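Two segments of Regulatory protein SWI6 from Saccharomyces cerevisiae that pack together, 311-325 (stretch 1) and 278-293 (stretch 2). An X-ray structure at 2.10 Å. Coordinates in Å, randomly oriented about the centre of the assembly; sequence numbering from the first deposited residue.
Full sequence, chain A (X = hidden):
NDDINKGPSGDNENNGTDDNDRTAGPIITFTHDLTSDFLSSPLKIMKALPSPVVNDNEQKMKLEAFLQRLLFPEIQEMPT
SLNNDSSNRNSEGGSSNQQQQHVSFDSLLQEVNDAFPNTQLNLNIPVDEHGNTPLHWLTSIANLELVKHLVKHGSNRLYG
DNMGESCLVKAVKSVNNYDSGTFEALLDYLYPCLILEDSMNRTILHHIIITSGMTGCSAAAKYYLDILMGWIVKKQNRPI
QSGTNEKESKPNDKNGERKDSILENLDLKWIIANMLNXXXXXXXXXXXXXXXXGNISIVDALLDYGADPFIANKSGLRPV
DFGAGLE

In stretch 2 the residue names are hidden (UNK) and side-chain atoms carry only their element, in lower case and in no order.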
# COMPACT_ATOMS: atom_id res chain seq x y z
N ILE A 311 -2.06 -20.00 28.11
CA ILE A 311 -0.70 -19.76 27.65
C ILE A 311 -0.39 -18.26 27.83
O ILE A 311 -1.05 -17.40 27.24
CB ILE A 311 -0.53 -20.18 26.17
CG1 ILE A 311 -0.81 -21.68 26.04
CG2 ILE A 311 0.86 -19.85 25.69
CD1 ILE A 311 -0.67 -22.22 24.65
N ALA A 312 0.62 -17.97 28.64
CA ALA A 312 1.02 -16.60 28.93
C ALA A 312 2.11 -16.06 28.01
O ALA A 312 2.86 -16.82 27.40
CB ALA A 312 1.48 -16.50 30.38
N ASN A 313 2.20 -14.74 27.92
CA ASN A 313 3.22 -14.13 27.08
C ASN A 313 4.40 -13.71 27.96
O ASN A 313 4.47 -14.09 29.12
CB ASN A 313 2.67 -12.91 26.34
CG ASN A 313 2.11 -11.85 27.26
OD1 ASN A 313 2.33 -11.88 28.48
ND2 ASN A 313 1.39 -10.89 26.69
N LYS A 314 5.32 -12.94 27.39
CA LYS A 314 6.49 -12.49 28.14
C LYS A 314 6.16 -11.38 29.15
O LYS A 314 7.01 -10.59 29.53
CB LYS A 314 7.59 -12.01 27.17
CG LYS A 314 8.26 -13.15 26.39
CD LYS A 314 9.28 -12.65 25.38
CE LYS A 314 9.95 -13.84 24.69
NZ LYS A 314 10.89 -13.44 23.59
N SER A 315 4.90 -11.35 29.59
CA SER A 315 4.44 -10.36 30.56
C SER A 315 3.58 -11.07 31.58
O SER A 315 2.82 -10.44 32.32
CB SER A 315 3.60 -9.26 29.89
OG SER A 315 4.33 -8.53 28.94
N GLY A 316 3.67 -12.40 31.60
CA GLY A 316 2.87 -13.17 32.53
C GLY A 316 1.38 -13.06 32.24
O GLY A 316 0.57 -13.68 32.94
N LEU A 317 1.03 -12.30 31.22
CA LEU A 317 -0.37 -12.11 30.83
C LEU A 317 -0.92 -13.28 30.00
O LEU A 317 -0.27 -13.78 29.08
CB LEU A 317 -0.53 -10.81 30.05
CG LEU A 317 -0.09 -9.54 30.79
CD1 LEU A 317 -0.19 -8.33 29.86
CD2 LEU A 317 -0.95 -9.35 32.03
N ARG A 318 -2.13 -13.71 30.34
CA ARG A 318 -2.80 -14.81 29.66
C ARG A 318 -4.17 -14.32 29.21
O ARG A 318 -4.72 -13.39 29.80
CB ARG A 318 -2.97 -15.98 30.62
CG ARG A 318 -1.69 -16.44 31.30
CD ARG A 318 -2.01 -17.26 32.54
NE ARG A 318 -2.86 -16.48 33.44
CZ ARG A 318 -3.60 -17.00 34.41
NH1 ARG A 318 -3.61 -18.31 34.62
NH2 ARG A 318 -4.36 -16.20 35.15
N PRO A 319 -4.74 -14.93 28.16
CA PRO A 319 -6.06 -14.54 27.66
C PRO A 319 -7.12 -14.51 28.75
O PRO A 319 -8.01 -13.66 28.71
CB PRO A 319 -6.35 -15.60 26.60
CG PRO A 319 -4.99 -15.85 26.03
CD PRO A 319 -4.13 -15.95 27.28
N VAL A 320 -7.04 -15.43 29.71
CA VAL A 320 -8.03 -15.45 30.79
C VAL A 320 -7.99 -14.16 31.60
O VAL A 320 -8.97 -13.79 32.24
CB VAL A 320 -7.86 -16.66 31.75
CG1 VAL A 320 -8.25 -17.95 31.02
CG2 VAL A 320 -6.42 -16.74 32.26
N ASP A 321 -6.86 -13.46 31.55
CA ASP A 321 -6.72 -12.21 32.29
C ASP A 321 -7.53 -11.09 31.65
O ASP A 321 -7.76 -10.06 32.28
CB ASP A 321 -5.25 -11.80 32.39
CG ASP A 321 -4.42 -12.81 33.15
OD1 ASP A 321 -4.94 -13.38 34.14
OD2 ASP A 321 -3.25 -13.03 32.77
N PHE A 322 -7.93 -11.29 30.40
CA PHE A 322 -8.73 -10.29 29.69
C PHE A 322 -10.16 -10.80 29.56
O PHE A 322 -10.95 -10.28 28.78
CB PHE A 322 -8.16 -10.01 28.29
CG PHE A 322 -6.81 -9.37 28.32
CD1 PHE A 322 -5.68 -10.09 27.92
CD2 PHE A 322 -6.65 -8.07 28.77
CE1 PHE A 322 -4.40 -9.52 27.99
CE2 PHE A 322 -5.39 -7.48 28.84
CZ PHE A 322 -4.26 -8.21 28.45
N GLY A 323 -10.48 -11.84 30.34
CA GLY A 323 -11.81 -12.40 30.33
C GLY A 323 -12.13 -13.35 29.19
O GLY A 323 -13.29 -13.60 28.88
N ALA A 324 -11.10 -13.89 28.55
CA ALA A 324 -11.31 -14.82 27.45
C ALA A 324 -10.98 -16.23 27.94
O ALA A 324 -9.80 -16.55 28.17
CB ALA A 324 -10.44 -14.45 26.27
N GLY A 325 -12.01 -17.06 28.09
CA GLY A 325 -11.81 -18.42 28.55
C GLY A 325 -11.92 -18.54 30.06
O GLY A 325 -13.05 -18.69 30.58
N UNK A 278 0.62 -21.35 18.86
CA UNK A 278 2.00 -20.90 18.68
C UNK A 278 2.20 -19.50 19.27
O UNK A 278 1.32 -18.65 19.19
c UNK A 278 2.35 -20.89 17.19
N UNK A 279 3.38 -19.26 19.83
CA UNK A 279 3.67 -17.96 20.43
C UNK A 279 4.62 -17.16 19.56
O UNK A 279 5.58 -17.71 19.03
n UNK A 279 3.92 -18.21 25.16
c UNK A 279 3.30 -18.62 22.86
c UNK A 279 4.28 -18.15 21.81
c UNK A 279 3.99 -19.05 24.14
o UNK A 279 4.58 -20.12 24.20
N UNK A 280 4.35 -15.86 19.42
CA UNK A 280 5.21 -15.00 18.63
C UNK A 280 6.37 -14.54 19.51
O UNK A 280 6.57 -15.08 20.60
c UNK A 280 4.43 -13.80 18.08
o UNK A 280 4.23 -13.08 20.37
c UNK A 280 4.00 -12.82 19.17
o UNK A 280 3.41 -11.77 18.81
N UNK A 281 7.11 -13.54 19.05
CA UNK A 281 8.26 -13.02 19.79
C UNK A 281 7.95 -12.40 21.14
O UNK A 281 8.83 -12.31 22.00
c UNK A 281 9.05 -12.03 18.93
o UNK A 281 9.85 -12.73 17.99
N UNK A 282 6.71 -11.95 21.32
CA UNK A 282 6.31 -11.35 22.59
C UNK A 282 5.79 -12.48 23.47
O UNK A 282 5.51 -12.28 24.65
c UNK A 282 5.20 -10.30 22.38
n UNK A 282 4.67 -8.63 20.70
c UNK A 282 5.62 -9.18 21.44
o UNK A 282 6.80 -8.81 21.39
N UNK A 283 5.67 -13.66 22.88
CA UNK A 283 5.17 -14.81 23.62
C UNK A 283 3.65 -14.88 23.57
O UNK A 283 3.03 -15.62 24.34
N UNK A 284 3.05 -14.10 22.67
CA UNK A 284 1.60 -14.05 22.51
C UNK A 284 1.08 -15.08 21.52
O UNK A 284 1.68 -15.29 20.46
o UNK A 284 1.55 -10.45 22.62
o UNK A 284 0.85 -11.85 24.18
c UNK A 284 1.19 -11.59 23.00
c UNK A 284 1.12 -12.70 21.97
N UNK A 285 -0.04 -15.70 21.87
CA UNK A 285 -0.69 -16.63 20.97
C UNK A 285 -1.67 -15.72 20.24
O UNK A 285 -1.92 -14.60 20.69
o UNK A 285 -2.38 -17.05 22.62
c UNK A 285 -1.47 -17.69 21.73
c UNK A 285 -0.53 -18.59 22.50
N UNK A 286 -2.24 -16.16 19.12
CA UNK A 286 -3.18 -15.29 18.43
C UNK A 286 -4.35 -15.01 19.37
O UNK A 286 -4.94 -13.93 19.36
s UNK A 286 -4.51 -17.49 17.14
c UNK A 286 -3.63 -15.90 17.10
N UNK A 287 -4.67 -15.98 20.22
CA UNK A 287 -5.76 -15.80 21.17
C UNK A 287 -5.48 -14.67 22.16
O UNK A 287 -6.39 -13.91 22.51
c UNK A 287 -6.00 -17.10 21.96
c UNK A 287 -7.07 -17.00 23.05
c UNK A 287 -7.15 -18.33 23.80
c UNK A 287 -8.42 -16.64 22.42
N UNK A 288 -4.23 -14.57 22.61
CA UNK A 288 -3.84 -13.53 23.57
C UNK A 288 -3.89 -12.14 22.93
O UNK A 288 -4.24 -11.16 23.58
n UNK A 288 -1.15 -13.65 26.20
c UNK A 288 -2.28 -13.32 25.57
o UNK A 288 -3.16 -12.65 26.10
c UNK A 288 -2.44 -13.81 24.13
N UNK A 289 -3.53 -12.06 21.65
CA UNK A 289 -3.59 -10.80 20.90
C UNK A 289 -5.06 -10.44 20.74
O UNK A 289 -5.46 -9.27 20.85
c UNK A 289 -3.42 -9.82 18.58
c UNK A 289 -1.43 -11.03 19.61
c UNK A 289 -2.96 -10.96 19.49
c UNK A 289 -0.73 -11.39 18.31
N UNK A 290 -5.88 -11.45 20.48
CA UNK A 290 -7.30 -11.26 20.29
C UNK A 290 -8.01 -10.82 21.58
O UNK A 290 -8.93 -10.00 21.53
c UNK A 290 -7.94 -12.55 19.76
N UNK A 291 -7.61 -11.38 22.71
CA UNK A 291 -8.24 -11.03 23.99
C UNK A 291 -8.01 -9.55 24.29
O UNK A 291 -8.88 -8.89 24.86
c UNK A 291 -7.67 -11.89 25.12
N UNK A 292 -6.85 -9.05 23.90
CA UNK A 292 -6.50 -7.65 24.12
C UNK A 292 -7.25 -6.69 23.20
O UNK A 292 -7.50 -5.54 23.57
n UNK A 292 -2.19 -8.59 24.84
n UNK A 292 -0.90 -8.05 23.01
c UNK A 292 -2.76 -7.26 24.99
c UNK A 292 -1.32 -8.94 23.90
c UNK A 292 -4.24 -7.33 25.25
c UNK A 292 -5.00 -7.45 23.95
n UNK A 292 -0.87 -10.18 23.86
N UNK A 293 -7.61 -7.16 22.00
CA UNK A 293 -8.35 -6.33 21.05
C UNK A 293 -9.78 -6.13 21.52
O UNK A 293 -10.42 -5.11 21.22
c UNK A 293 -6.97 -7.23 19.01
c UNK A 293 -8.34 -6.98 19.66
c UNK A 293 -7.18 -7.83 17.63
c UNK A 293 -6.19 -5.93 18.90
O HOH W 1 0.30 -15.74 24.94
O HOH W 2 -2.96 -18.06 25.19
O HOH W 3 -11.37 -9.89 25.35

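Position 278 has one side-chain carbon, pointing away from stretch 1: Ala-278. Position 279 has three carbons, the third carrying one O and one N; the nitrogen lies 2.8 Å from Ala-312 O. This is Gln-279. The angle to Ala-312 is poor; the bond NE2 makes is to the backbone O of 283, at 2.9 Å.

Position 280 has two carbons, the second carrying two oxygens, and makes no contact with stretch 1: Asp-280. Its OD1 accepts from the backbone N of 282 at 2.9 Å and from the backbone N of 284 at 2.8 Å, bracing a type I turn from 280 to 283. Position 281 has one carbon then one oxygen, pointing away, while its backbone O takes a hydrogen bond from Lys-314 NZ at 2.8 Å: Ser-281. Position 282 has two carbons, the second with one O and one N; here too the backbone works, its O accepting from Lys-314 N (2.8 Å, 164°). This is Asn-282.

Position 283 has no side-chain atoms and phi/psi of 87/14: Gly-283. An ideal CB would sit 3.0 Å from Lys-314 N, a clash, and would also jam against the preceding carbonyl.

Position 284 has two carbons ending in two oxygens, one 2.7 Å from Asn-313 ND2: Asp-284, whose OD1 accepts that bond (149°). Position 285 has one carbon bearing an O and a C, the latter 3.7 Å from Ile-311 CG2: Thr-285. Its OG1 caps the helix, accepting from the backbone N of 288 at 3.1 Å.

Position 286, one carbon then sulfur, is Cys-286, out of reach. Position 287 has four carbons forked at the second, the fork 3.8 Å from Pro-319 CG: Leu-287. Position 288 has two carbons, the second carrying O and N; the nitrogen lies 3.0 Å from Leu-317 O. This is Asn-288, and its ND2 donates that bond (148°). Position 289, four carbons forked at the first with one two-carbon arm, points away: Ile-289. Position 290, one carbon without contact, is Ala-290. Position 291 has one carbon, 3.7 Å from Phe-322 CB and 3.9 Å from Ala-324 CB: Ala-291.

Position 292 has three carbons, N, then a carbon with two N; its second carbon sits over one Phe-322 face, 3.7 Å from the ring centroid. This is Arg-292. Position 293, four carbons forked at the second, is Leu-293, out of reach.

The contact buries 729 Å². Lys-314 bonds to two carbonyls of the turn, Asn-313 to Asp-284 just after it, and Asn-288 ties the helix to Leu-317. Pro-319, Phe-322 and Ala-324 pack round Ala-291 CB, which lies 4.2 Å from Pro-319 CB. One water joins Gly-283 O, Asn-288 ND2 and Ile-311 O.

Stretch 2, residues 278-293: AQDSNGDTCLNIAARL
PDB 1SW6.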